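Local coordinates for sulfate transporter 4.1, chloroplastic (Arabidopsis thaliana, PDB 7LHV), which carries sulfate across membranes together with protons, as a member of the SLC26A/SulP family of transporters, at residues H494-A502 with Y538-R548; Q603-H614 with K628-H636. All blocks are in the same frame, centred on the assembly; numbering follows the deposited sequence.

In the fold
Interaction 1 comes first along the chain and closes before interaction 2 opens. It joins the end of the membrane helix 477-496 and the start of strand 501-504 to the loop before helix 542-560 and its first turns. Interaction 2 lies wholly in the STAS domain, where strand 603-606 and the turn after it meet residues 628-636. Strands 501-504 and 603-606 are the two outermost strands of one four-stranded mixed sheet, so each contact includes one of the sheet's two outer strands. Their centres are about 20 Å apart, and their nearest atoms about 9 Å. Interaction 1 therefore ties the transporter's membrane part to its STAS domain, while interaction 2 borders the other outer strand of its sheet.

Interaction 1: residues H494-A502 with Y538-R548; sequences HESANPHIA and YFANISYIKDR
The Tyr544 ring has Asn498 CA over the centre of one face, 4.2 Å above its plane. Arg548 CG lies on the opposite face, toward the rim. Pro499 O comes to the ring obliquely, 3.1 Å from Tyr544 CE2. Pro499 CD packs 3.4 Å from Tyr544 CD2. The proline ring and the tyrosine lie alongside each other and run in opposite senses. CG of Tyr544 stands anti to the backbone N (chi1 -180°), which carries the ring out toward residues 497-499. Arg548 NH1 gives a hydrogen bond to Tyr544 OH (3.0 Å), with the oxygen in the guanidinium plane. The chain of Arg548 is bent at chi2 and chi3, and this folds the guanidinium back to the phenol. Ile501 CG2 lies over one guanidinium face. Ile501 CD1 packs 3.7 Å from Arg548 CB and also touches Ile545 CG1.

Asn541 precedes the helix and its CB supports Pro499 CG at 3.7 Å. Its OD1 accepts a nearly straight bond from Tyr538 N (176°), in the carbonyl plane and on a lone pair. Its ND2 bonds to Pro536 O. Both ends of the amide are thus held, and its rotation is fixed. Tyr538 OH reaches Ser496 CB at 3.5 Å, while Ser496 OG bonds to Val492 O one helical turn back.

The contact is a buried joint where helix 477-496 leaves the membrane region and the chain enters the STAS domain. Glu495 packs on Pro536 of the second subunit, and Phe539 on Phe203 of that subunit. His494 touches a bound sphingosine phosphate-type lipid (S1P) and a bound phosphatidylcholine (LBN). Beyond the joint, Ile501 and Ile545 pack on strand 527-533, and Ile542 rests on helix 584-599.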
loop_
_atom_site.group_PDB
_atom_site.type_symbol
_atom_site.label_atom_id
_atom_site.label_comp_id
_atom_site.label_asym_id
_atom_site.label_seq_id
_atom_site.Cartn_x
_atom_site.Cartn_y
_atom_site.Cartn_z
ATOM N N HIS A 494 8.923 -1.060 -0.817
ATOM C CA HIS A 494 10.338 -1.273 -1.097
ATOM C C HIS A 494 11.108 -1.610 0.171
ATOM O O HIS A 494 11.986 -2.478 0.158
ATOM C CB HIS A 494 10.934 -0.039 -1.768
ATOM C CG HIS A 494 12.381 -0.187 -2.118
ATOM N ND1 HIS A 494 13.394 0.242 -1.288
ATOM C CD2 HIS A 494 12.985 -0.711 -3.210
ATOM C CE1 HIS A 494 14.560 -0.015 -1.853
ATOM N NE2 HIS A 494 14.341 -0.591 -3.018
ATOM N N GLU A 495 10.809 -0.923 1.274
ATOM C CA GLU A 495 11.479 -1.243 2.530
ATOM C C GLU A 495 11.098 -2.631 3.025
ATOM O O GLU A 495 11.956 -3.379 3.507
ATOM C CB GLU A 495 11.154 -0.196 3.590
ATOM C CG GLU A 495 11.851 -0.445 4.913
ATOM C CD GLU A 495 13.357 -0.320 4.804
ATOM O OE1 GLU A 495 13.833 0.410 3.910
ATOM O OE2 GLU A 495 14.069 -0.958 5.608
ATOM N N SER A 496 9.819 -2.994 2.921
ATOM C CA SER A 496 9.385 -4.305 3.394
ATOM C C SER A 496 9.984 -5.425 2.553
ATOM O O SER A 496 10.315 -6.493 3.077
ATOM C CB SER A 496 7.861 -4.392 3.390
ATOM O OG SER A 496 7.297 -3.500 4.335
ATOM N N ALA A 497 10.137 -5.197 1.253
ATOM C CA ALA A 497 10.556 -6.226 0.314
ATOM C C ALA A 497 12.065 -6.384 0.210
ATOM O O ALA A 497 12.528 -7.237 -0.552
ATOM C CB ALA A 497 9.982 -5.930 -1.073
ATOM N N ASN A 498 12.849 -5.596 0.941
ATOM C CA ASN A 498 14.309 -5.695 0.911
ATOM C C ASN A 498 14.849 -5.768 2.332
ATOM O O ASN A 498 15.496 -4.831 2.812
ATOM C CB ASN A 498 14.920 -4.515 0.156
ATOM C CG ASN A 498 14.563 -4.516 -1.312
ATOM O OD1 ASN A 498 14.463 -5.568 -1.938
ATOM N ND2 ASN A 498 14.370 -3.331 -1.872
ATOM N N PRO A 499 14.612 -6.874 3.031
ATOM C CA PRO A 499 15.144 -7.014 4.387
ATOM C C PRO A 499 16.653 -7.194 4.376
ATOM O O PRO A 499 17.253 -7.634 3.394
ATOM C CB PRO A 499 14.441 -8.264 4.916
ATOM C CG PRO A 499 14.177 -9.063 3.703
ATOM C CD PRO A 499 13.866 -8.074 2.616
ATOM N N HIS A 500 17.267 -6.839 5.499
ATOM C CA HIS A 500 18.708 -6.970 5.644
ATOM C C HIS A 500 19.058 -8.396 6.039
ATOM O O HIS A 500 18.473 -8.954 6.971
ATOM C CB HIS A 500 19.234 -5.985 6.685
ATOM C CG HIS A 500 20.728 -5.933 6.765
ATOM N ND1 HIS A 500 21.433 -6.413 7.848
ATOM C CD2 HIS A 500 21.650 -5.456 5.896
ATOM C CE1 HIS A 500 22.725 -6.235 7.643
ATOM N NE2 HIS A 500 22.885 -5.656 6.467
ATOM N N ILE A 501 20.007 -8.988 5.320
ATOM C CA ILE A 501 20.479 -10.341 5.580
ATOM C C ILE A 501 21.985 -10.279 5.785
ATOM O O ILE A 501 22.706 -9.721 4.951
ATOM C CB ILE A 501 20.111 -11.295 4.431
ATOM C CG1 ILE A 501 18.621 -11.631 4.481
ATOM C CG2 ILE A 501 20.951 -12.551 4.490
ATOM C CD1 ILE A 501 18.142 -12.446 3.312
ATOM N N ALA A 502 22.457 -10.852 6.886
ATOM C CA ALA A 502 23.846 -10.726 7.296
ATOM C C ALA A 502 24.564 -12.064 7.191
ATOM O O ALA A 502 24.053 -13.092 7.643
ATOM C CB ALA A 502 23.946 -10.205 8.731
ATOM N N TYR A 538 7.689 -12.928 6.468
ATOM C CA TYR A 538 6.277 -13.021 6.129
ATOM C C TYR A 538 6.147 -12.878 4.617
ATOM O O TYR A 538 7.148 -12.866 3.894
ATOM C CB TYR A 538 5.455 -11.992 6.920
ATOM C CG TYR A 538 5.731 -10.540 6.603
ATOM C CD1 TYR A 538 6.968 -9.974 6.855
ATOM C CD2 TYR A 538 4.739 -9.727 6.080
ATOM C CE1 TYR A 538 7.219 -8.653 6.575
ATOM C CE2 TYR A 538 4.978 -8.403 5.800
ATOM C CZ TYR A 538 6.221 -7.872 6.047
ATOM O OH TYR A 538 6.470 -6.550 5.770
ATOM N N PHE A 539 4.909 -12.778 4.134
ATOM C CA PHE A 539 4.668 -12.898 2.699
ATOM C C PHE A 539 5.298 -11.773 1.890
ATOM O O PHE A 539 5.545 -11.957 0.696
ATOM C CB PHE A 539 3.168 -12.957 2.408
ATOM C CG PHE A 539 2.384 -11.820 2.993
ATOM C CD1 PHE A 539 2.221 -10.643 2.288
ATOM C CD2 PHE A 539 1.788 -11.937 4.235
ATOM C CE1 PHE A 539 1.495 -9.600 2.815
ATOM C CE2 PHE A 539 1.061 -10.894 4.766
ATOM C CZ PHE A 539 0.914 -9.726 4.055
ATOM N N ALA A 540 5.555 -10.616 2.500
ATOM C CA ALA A 540 6.072 -9.489 1.730
ATOM C C ALA A 540 7.544 -9.673 1.379
ATOM O O ALA A 540 7.956 -9.382 0.251
ATOM C CB ALA A 540 5.865 -8.184 2.494
ATOM N N ASN A 541 8.356 -10.146 2.321
ATOM C CA ASN A 541 9.795 -10.239 2.109
ATOM C C ASN A 541 10.268 -11.660 1.833
ATOM O O ASN A 541 11.474 -11.911 1.861
ATOM C CB ASN A 541 10.550 -9.666 3.308
ATOM C CG ASN A 541 10.103 -10.261 4.623
ATOM O OD1 ASN A 541 9.456 -11.303 4.660
ATOM N ND2 ASN A 541 10.448 -9.597 5.716
ATOM N N ILE A 542 9.353 -12.595 1.577
ATOM C CA ILE A 542 9.767 -13.978 1.375
ATOM C C ILE A 542 10.475 -14.159 0.037
ATOM O O ILE A 542 11.369 -15.004 -0.086
ATOM C CB ILE A 542 8.565 -14.927 1.524
ATOM C CG1 ILE A 542 9.053 -16.366 1.646
ATOM C CG2 ILE A 542 7.604 -14.778 0.361
ATOM C CD1 ILE A 542 10.151 -16.544 2.662
ATOM N N SER A 543 10.097 -13.386 -0.985
ATOM C CA SER A 543 10.737 -13.528 -2.290
ATOM C C SER A 543 12.198 -13.099 -2.245
ATOM O O SER A 543 13.069 -13.777 -2.807
ATOM C CB SER A 543 9.971 -12.719 -3.334
ATOM O OG SER A 543 8.632 -13.167 -3.434
ATOM N N TYR A 544 12.488 -11.977 -1.584
ATOM C CA TYR A 544 13.869 -11.521 -1.472
ATOM C C TYR A 544 14.715 -12.525 -0.701
ATOM O O TYR A 544 15.862 -12.797 -1.072
ATOM C CB TYR A 544 13.916 -10.151 -0.800
ATOM C CG TYR A 544 15.307 -9.585 -0.638
ATOM C CD1 TYR A 544 15.912 -8.863 -1.655
ATOM C CD2 TYR A 544 16.018 -9.770 0.539
ATOM C CE1 TYR A 544 17.182 -8.346 -1.506
ATOM C CE2 TYR A 544 17.286 -9.256 0.698
ATOM C CZ TYR A 544 17.864 -8.547 -0.326
ATOM O OH TYR A 544 19.130 -8.036 -0.164
ATOM N N ILE A 545 14.165 -13.081 0.379
ATOM C CA ILE A 545 14.904 -14.065 1.162
ATOM C C ILE A 545 15.146 -15.322 0.339
ATOM O O ILE A 545 16.230 -15.919 0.393
ATOM C CB ILE A 545 14.160 -14.367 2.473
ATOM C CG1 ILE A 545 14.124 -13.117 3.350
ATOM C CG2 ILE A 545 14.823 -15.508 3.214
ATOM C CD1 ILE A 545 13.068 -13.149 4.415
ATOM N N LYS A 546 14.149 -15.741 -0.443
ATOM C CA LYS A 546 14.331 -16.898 -1.311
ATOM C C LYS A 546 15.440 -16.656 -2.324
ATOM O O LYS A 546 16.280 -17.533 -2.554
ATOM C CB LYS A 546 13.023 -17.237 -2.022
ATOM C CG LYS A 546 12.142 -18.207 -1.259
ATOM C CD LYS A 546 11.094 -18.844 -2.156
ATOM C CE LYS A 546 10.112 -17.815 -2.681
ATOM N NZ LYS A 546 8.754 -18.394 -2.860
ATOM N N ASP A 547 15.470 -15.467 -2.932
ATOM C CA ASP A 547 16.525 -15.158 -3.896
ATOM C C ASP A 547 17.898 -15.138 -3.232
ATOM O O ASP A 547 18.878 -15.663 -3.784
ATOM C CB ASP A 547 16.241 -13.817 -4.565
ATOM C CG ASP A 547 14.954 -13.823 -5.357
ATOM O OD1 ASP A 547 14.213 -14.826 -5.282
ATOM O OD2 ASP A 547 14.678 -12.824 -6.053
ATOM N N ARG A 548 17.989 -14.534 -2.046
ATOM C CA ARG A 548 19.268 -14.469 -1.344
ATOM C C ARG A 548 19.764 -15.855 -0.968
ATOM O O ARG A 548 20.969 -16.125 -1.019
ATOM C CB ARG A 548 19.144 -13.588 -0.104
ATOM C CG ARG A 548 18.984 -12.114 -0.412
ATOM C CD ARG A 548 20.227 -11.576 -1.094
ATOM N NE ARG A 548 21.428 -11.837 -0.310
ATOM C CZ ARG A 548 21.919 -11.017 0.609
ATOM N NH1 ARG A 548 21.343 -9.857 0.878
ATOM N NH2 ARG A 548 23.015 -11.369 1.272
#

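Interaction 2: residues Q603-H614 with K628-H636; sequences QLAISNPNKDVH and KEWFFVRVH
The edge strand 603-606 of the STAS sheet is bordered here by the chain that leads into helix 635-643. Ile606 and Phe631 form a single beta bridge. Ile606 N donates to Trp630 O (3.2 Å), and Phe632 N donates to Ile606 O (3.1 Å).

At one end, the Gln603 amide stacks on the Trp630 indole, with the planes 8° apart. Gln603 CD lies 3.4 Å from Trp630 CE2. Gln603 CG makes a CH-pi contact over the six-membered ring, 3.6 Å from its centroid. The Gln603 chain bends at chi2 (51°), laying the amide flat on the indole. Its NE2 bonds to Leu604 O, and its OE1 to Lys598. Glu629 CG lies on the opposite indole face. An alanine in place of Trp630 would probably leave the Gln603 amide without its stacking surface and open a gap beside the strand.

Phe631 lies alongside Ile606 and points the same way; its CE2 is 3.5 Å from Ile606 CB. Pro609 CG comes to the edge of this ring. Ala605 CB meets the edge of Phe632, 4.1 Å from its CE2. Beyond the bridge, Ser607 OG lies 3.2 Å from Arg634 O and is hydrogen-bonded to Glu575.

Strand 603-606 is parallel to strand 569-575, and helices 611-620 and 622-626 link the two segments. Such alternation of parallel strands and helices is characteristic of STAS domains, here with the final helix 635-643 following the bordering segment.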
loop_
_atom_site.group_PDB
_atom_site.type_symbol
_atom_site.label_atom_id
_atom_site.label_comp_id
_atom_site.label_asym_id
_atom_site.label_seq_id
_atom_site.Cartn_x
_atom_site.Cartn_y
_atom_site.Cartn_z
ATOM N N GLN A 603 23.366 -28.931 2.999
ATOM C CA GLN A 603 22.642 -29.193 4.235
ATOM C C GLN A 603 22.070 -27.895 4.788
ATOM O O GLN A 603 22.774 -26.884 4.868
ATOM C CB GLN A 603 23.563 -29.838 5.268
ATOM C CG GLN A 603 22.875 -30.212 6.562
ATOM C CD GLN A 603 21.620 -31.021 6.335
ATOM O OE1 GLN A 603 21.667 -32.128 5.804
ATOM N NE2 GLN A 603 20.484 -30.464 6.726
ATOM N N LEU A 604 20.800 -27.929 5.176
ATOM C CA LEU A 604 20.138 -26.785 5.785
ATOM C C LEU A 604 20.010 -27.014 7.283
ATOM O O LEU A 604 19.582 -28.088 7.718
ATOM C CB LEU A 604 18.756 -26.559 5.177
ATOM C CG LEU A 604 18.094 -25.259 5.626
ATOM C CD1 LEU A 604 18.661 -24.118 4.819
ATOM C CD2 LEU A 604 16.584 -25.318 5.503
ATOM N N ALA A 605 20.371 -26.003 8.067
ATOM C CA ALA A 605 20.287 -26.066 9.516
ATOM C C ALA A 605 19.614 -24.810 10.045
ATOM O O ALA A 605 19.696 -23.740 9.437
ATOM C CB ALA A 605 21.672 -26.225 10.153
ATOM N N ILE A 606 18.935 -24.953 11.179
ATOM C CA ILE A 606 18.302 -23.840 11.878
ATOM C C ILE A 606 18.988 -23.682 13.225
ATOM O O ILE A 606 19.110 -24.651 13.984
ATOM C CB ILE A 606 16.790 -24.060 12.045
ATOM C CG1 ILE A 606 16.159 -24.422 10.702
ATOM C CG2 ILE A 606 16.139 -22.824 12.625
ATOM C CD1 ILE A 606 16.201 -23.305 9.691
ATOM N N SER A 607 19.442 -22.465 13.520
ATOM C CA SER A 607 20.334 -22.224 14.649
ATOM C C SER A 607 19.598 -21.772 15.906
ATOM O O SER A 607 19.677 -22.437 16.942
ATOM C CB SER A 607 21.394 -21.192 14.258
ATOM O OG SER A 607 22.258 -20.912 15.345
ATOM N N ASN A 608 18.892 -20.645 15.844
ATOM C CA ASN A 608 18.264 -20.043 17.021
ATOM C C ASN A 608 16.788 -19.808 16.742
ATOM O O ASN A 608 16.362 -18.669 16.510
ATOM C CB ASN A 608 18.943 -18.727 17.404
ATOM C CG ASN A 608 20.329 -18.928 17.976
ATOM O OD1 ASN A 608 20.835 -20.046 18.031
ATOM N ND2 ASN A 608 20.954 -17.839 18.406
ATOM N N PRO A 609 15.971 -20.860 16.765
ATOM C CA PRO A 609 14.540 -20.671 16.511
ATOM C C PRO A 609 13.864 -20.007 17.700
ATOM O O PRO A 609 14.059 -20.408 18.848
ATOM C CB PRO A 609 14.021 -22.098 16.293
ATOM C CG PRO A 609 15.247 -22.963 16.183
ATOM C CD PRO A 609 16.300 -22.275 16.979
ATOM N N ASN A 610 13.072 -18.983 17.413
ATOM C CA ASN A 610 12.225 -18.383 18.428
ATOM C C ASN A 610 11.133 -19.369 18.832
ATOM O O ASN A 610 10.793 -20.293 18.090
ATOM C CB ASN A 610 11.612 -17.085 17.900
ATOM C CG ASN A 610 10.982 -16.254 18.987
ATOM O OD1 ASN A 610 11.019 -16.616 20.162
ATOM N ND2 ASN A 610 10.396 -15.129 18.603
ATOM N N LYS A 611 10.589 -19.176 20.036
ATOM C CA LYS A 611 9.586 -20.106 20.543
ATOM C C LYS A 611 8.372 -20.164 19.624
ATOM O O LYS A 611 7.908 -21.250 19.257
ATOM C CB LYS A 611 9.177 -19.715 21.964
ATOM C CG LYS A 611 10.312 -19.718 22.994
ATOM C CD LYS A 611 10.803 -21.124 23.345
ATOM C CE LYS A 611 11.998 -21.558 22.500
ATOM N NZ LYS A 611 12.534 -22.881 22.921
ATOM N N ASP A 612 7.853 -19.001 19.227
ATOM C CA ASP A 612 6.767 -18.974 18.252
ATOM C C ASP A 612 7.230 -19.509 16.905
ATOM O O ASP A 612 6.500 -20.250 16.233
ATOM C CB ASP A 612 6.229 -17.552 18.109
ATOM C CG ASP A 612 5.466 -17.094 19.333
ATOM O OD1 ASP A 612 4.691 -17.901 19.888
ATOM O OD2 ASP A 612 5.642 -15.927 19.742
ATOM N N VAL A 613 8.444 -19.143 16.493
ATOM C CA VAL A 613 8.996 -19.644 15.239
ATOM C C VAL A 613 9.157 -21.156 15.292
ATOM O O VAL A 613 8.817 -21.865 14.337
ATOM C CB VAL A 613 10.330 -18.940 14.931
ATOM C CG1 VAL A 613 11.122 -19.739 13.930
ATOM C CG2 VAL A 613 10.074 -17.541 14.411
ATOM N N HIS A 614 9.679 -21.677 16.404
ATOM C CA HIS A 614 9.837 -23.121 16.536
ATOM C C HIS A 614 8.489 -23.827 16.516
ATOM O O HIS A 614 8.352 -24.898 15.915
ATOM C CB HIS A 614 10.596 -23.455 17.819
ATOM C CG HIS A 614 11.056 -24.877 17.894
ATOM N ND1 HIS A 614 10.501 -25.792 18.761
ATOM C CD2 HIS A 614 12.014 -25.541 17.207
ATOM C CE1 HIS A 614 11.100 -26.959 18.608
ATOM N NE2 HIS A 614 12.024 -26.833 17.672
ATOM N N LYS A 628 15.310 -33.632 13.134
ATOM C CA LYS A 628 15.429 -32.918 14.399
ATOM C C LYS A 628 16.888 -32.657 14.761
ATOM O O LYS A 628 17.182 -31.707 15.495
ATOM C CB LYS A 628 14.730 -33.706 15.508
ATOM C CG LYS A 628 14.765 -33.046 16.875
ATOM C CD LYS A 628 13.903 -31.795 16.900
ATOM C CE LYS A 628 13.847 -31.188 18.293
ATOM N NZ LYS A 628 13.058 -29.924 18.313
ATOM N N GLU A 629 17.810 -33.471 14.247
ATOM C CA GLU A 629 19.221 -33.323 14.582
ATOM C C GLU A 629 19.842 -32.052 14.018
ATOM O O GLU A 629 20.956 -31.702 14.419
ATOM C CB GLU A 629 20.008 -34.542 14.092
ATOM C CG GLU A 629 19.972 -34.756 12.587
ATOM C CD GLU A 629 18.765 -35.555 12.134
ATOM O OE1 GLU A 629 18.846 -36.202 11.068
ATOM O OE2 GLU A 629 17.735 -35.538 12.839
ATOM N N TRP A 630 19.163 -31.361 13.105
ATOM C CA TRP A 630 19.680 -30.137 12.510
ATOM C C TRP A 630 19.104 -28.879 13.143
ATOM O O TRP A 630 19.300 -27.784 12.609
ATOM C CB TRP A 630 19.423 -30.133 11.002
ATOM C CG TRP A 630 20.179 -31.199 10.285
ATOM C CD1 TRP A 630 19.658 -32.276 9.635
ATOM C CD2 TRP A 630 21.600 -31.301 10.159
ATOM N NE1 TRP A 630 20.667 -33.040 9.103
ATOM C CE2 TRP A 630 21.870 -32.463 9.412
ATOM C CE3 TRP A 630 22.673 -30.522 10.602
ATOM C CZ2 TRP A 630 23.165 -32.864 9.097
ATOM C CZ3 TRP A 630 23.956 -30.921 10.289
ATOM C CH2 TRP A 630 24.192 -32.081 9.544
ATOM N N PHE A 631 18.397 -29.007 14.259
ATOM C CA PHE A 631 17.872 -27.866 14.994
ATOM C C PHE A 631 18.662 -27.698 16.283
ATOM O O PHE A 631 18.823 -28.656 17.047
ATOM C CB PHE A 631 16.385 -28.049 15.298
ATOM C CG PHE A 631 15.493 -27.643 14.170
ATOM C CD1 PHE A 631 15.270 -28.499 13.110
ATOM C CD2 PHE A 631 14.878 -26.404 14.166
ATOM C CE1 PHE A 631 14.451 -28.127 12.069
ATOM C CE2 PHE A 631 14.055 -26.031 13.126
ATOM C CZ PHE A 631 13.843 -26.893 12.074
ATOM N N PHE A 632 19.145 -26.481 16.525
ATOM C CA PHE A 632 19.985 -26.214 17.685
ATOM C C PHE A 632 19.472 -25.023 18.480
ATOM O O PHE A 632 18.379 -24.513 18.216
ATOM C CB PHE A 632 21.432 -25.969 17.254
ATOM C CG PHE A 632 21.942 -26.957 16.248
ATOM C CD1 PHE A 632 22.530 -28.139 16.659
ATOM C CD2 PHE A 632 21.829 -26.708 14.893
ATOM C CE1 PHE A 632 23.001 -29.051 15.739
ATOM C CE2 PHE A 632 22.297 -27.617 13.967
ATOM C CZ PHE A 632 22.884 -28.790 14.393
ATOM N N VAL A 633 20.251 -24.586 19.466
ATOM C CA VAL A 633 19.932 -23.394 20.241
ATOM C C VAL A 633 21.004 -22.322 20.136
ATOM O O VAL A 633 20.774 -21.194 20.596
ATOM C CB VAL A 633 19.678 -23.738 21.725
ATOM C CG1 VAL A 633 18.488 -24.673 21.857
ATOM C CG2 VAL A 633 20.920 -24.352 22.346
ATOM N N ARG A 634 22.164 -22.633 19.560
ATOM C CA ARG A 634 23.256 -21.683 19.409
ATOM C C ARG A 634 23.918 -21.910 18.059
ATOM O O ARG A 634 23.683 -22.921 17.395
ATOM C CB ARG A 634 24.285 -21.825 20.542
ATOM C CG ARG A 634 23.733 -21.489 21.918
ATOM C CD ARG A 634 24.726 -21.805 23.024
ATOM N NE ARG A 634 25.879 -20.913 23.006
ATOM C CZ ARG A 634 27.122 -21.304 22.758
ATOM N NH1 ARG A 634 27.408 -22.567 22.491
ATOM N NH2 ARG A 634 28.102 -20.406 22.785
ATOM N N VAL A 635 24.738 -20.945 17.644
ATOM C CA VAL A 635 25.502 -21.126 16.414
ATOM C C VAL A 635 26.767 -21.935 16.671
ATOM O O VAL A 635 27.261 -22.626 15.769
ATOM C CB VAL A 635 25.831 -19.765 15.778
ATOM C CG1 VAL A 635 26.750 -18.961 16.674
ATOM C CG2 VAL A 635 26.463 -19.955 14.408
ATOM N N HIS A 636 27.300 -21.880 17.893
ATOM C CA HIS A 636 28.569 -22.537 18.180
ATOM C C HIS A 636 28.465 -24.042 17.974
ATOM O O HIS A 636 29.266 -24.636 17.245
ATOM C CB HIS A 636 29.012 -22.218 19.608
ATOM C CG HIS A 636 29.212 -20.757 19.876
ATOM N ND1 HIS A 636 28.175 -19.848 19.858
ATOM C CD2 HIS A 636 30.324 -20.051 20.190
ATOM C CE1 HIS A 636 28.642 -18.643 20.136
ATOM N NE2 HIS A 636 29.944 -18.740 20.343
#